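Local coordinates for ABC transporter periplasmic substrate-binding protein (Desulfovibrio alaskensis, PDB 5MY5), which binds tungstate with high selectivity in the periplasm and probably delivers it to an ABC transporter for uptake into the cell, at residues G142-S145 against G146-M150. The protein carries 2 engineered substitutions. Sequence-based numbering, arbitrary orientation.
Sequences GDNS and GTHKM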
# COMPACT_ATOMS: atom_id res chain seq x y z
N GLY A 142 -1.79 -8.19 -13.68
CA GLY A 142 -0.83 -8.58 -14.76
C GLY A 142 0.04 -7.45 -15.30
O GLY A 142 0.37 -7.49 -16.46
N ASP A 143 0.45 -6.50 -14.46
CA ASP A 143 1.18 -5.31 -14.96
C ASP A 143 2.46 -4.97 -14.22
O ASP A 143 3.03 -3.87 -14.45
CB ASP A 143 0.23 -4.10 -14.93
CG ASP A 143 -0.12 -3.63 -13.55
OD1 ASP A 143 0.11 -4.34 -12.54
OD2 ASP A 143 -0.74 -2.57 -13.49
N ASN A 144 2.95 -5.88 -13.38
CA ASN A 144 4.12 -5.68 -12.55
C ASN A 144 4.06 -4.49 -11.61
O ASN A 144 5.07 -4.05 -11.08
CB ASN A 144 5.42 -5.65 -13.41
CG ASN A 144 5.42 -6.65 -14.55
OD1 ASN A 144 5.36 -6.28 -15.73
ND2 ASN A 144 5.49 -7.92 -14.22
N SER A 145 2.85 -3.99 -11.35
CA SER A 145 2.70 -3.02 -10.31
C SER A 145 3.00 -3.55 -8.92
O SER A 145 3.04 -4.77 -8.69
CB SER A 145 1.26 -2.47 -10.30
OG SER A 145 0.30 -3.54 -10.10
N GLY A 146 3.08 -2.67 -7.93
CA GLY A 146 3.18 -3.07 -6.57
C GLY A 146 2.02 -3.98 -6.14
O GLY A 146 2.21 -4.99 -5.46
N THR A 147 0.83 -3.61 -6.56
CA THR A 147 -0.37 -4.42 -6.25
C THR A 147 -0.20 -5.83 -6.90
O THR A 147 -0.51 -6.88 -6.26
CB THR A 147 -1.64 -3.69 -6.77
OG1 THR A 147 -1.78 -2.45 -6.05
CG2 THR A 147 -2.87 -4.54 -6.55
N HIS A 148 0.22 -5.87 -8.17
CA HIS A 148 0.40 -7.14 -8.86
C HIS A 148 1.41 -8.04 -8.16
O HIS A 148 1.15 -9.21 -7.87
CB HIS A 148 0.90 -6.90 -10.28
CG HIS A 148 0.95 -8.14 -11.09
ND1 HIS A 148 1.81 -8.24 -12.17
CD2 HIS A 148 0.34 -9.35 -10.96
CE1 HIS A 148 1.66 -9.43 -12.72
NE2 HIS A 148 0.78 -10.14 -12.00
N LYS A 149 2.51 -7.44 -7.72
CA LYS A 149 3.50 -8.15 -6.96
C LYS A 149 2.95 -8.74 -5.63
O LYS A 149 3.26 -9.89 -5.27
CB LYS A 149 4.69 -7.22 -6.74
CG LYS A 149 5.56 -7.10 -7.99
CD LYS A 149 6.52 -5.92 -7.86
CE LYS A 149 7.25 -5.69 -9.17
NZ LYS A 149 8.04 -4.44 -9.04
N MET A 150 2.15 -7.96 -4.89
CA MET A 150 1.50 -8.42 -3.73
C MET A 150 0.57 -9.60 -4.01
O MET A 150 0.66 -10.65 -3.34
CB MET A 150 0.73 -7.26 -3.13
CG MET A 150 -0.11 -7.49 -1.91
SD MET A 150 0.79 -8.28 -0.57
CE MET A 150 -0.67 -8.76 0.26
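An N-cap with an Asx turn that leads into it starts helix 146-155 of this periplasmic-binding-protein fold, and the His148 ring reaches back from the first helical turn to the loop that follows strand 138-140. Ser145 holds the N-cap position: Ser145 OG accepts the backbone N-H of His148 at 3.0 Å (N-H...O 159°). OG is tucked between the backbone N and the carbonyl carbon of its own residue, which brings it within bonding distance of the N-H groups of the helix's first turn. Ser145 OG donates to Asp143 OD1 at 2.6 Å, on the syn side of the carboxylate and close to its plane. Asp143 OD1 also takes the backbone N-H of Ser145 at 3.0 Å, from well above that plane, and this second bond closes the Asx turn. Two donors of Ser145 meet this one oxygen, which probably helps set the orientation of the capping hydroxyl; Asp143 OD2 forms a salt bridge with Arg141.

His148 has CG anti to its own backbone N (chi1 -173°), which brings the ring against residues 142-144. His148 ND1 accepts from Asn144 N at 2.9 Å, close to the ring plane, so ND1 acts as an acceptor here and, in this state, probably carries no proton. Over one face lies Gly142, whose CA sits 3.6 Å from the centroid of the His148 ring and 22° off the normal, a CH-pi contact; edge bond and face contact together probably limit the ring's rotation. The first helical backbone bond runs from Lys149 N to Ser145 O. Beyond it the extended Lys149 side chain runs alongside Ser145 O to Asn144 O, with Lys149 CE lying 3.3 Å from Asn144 O.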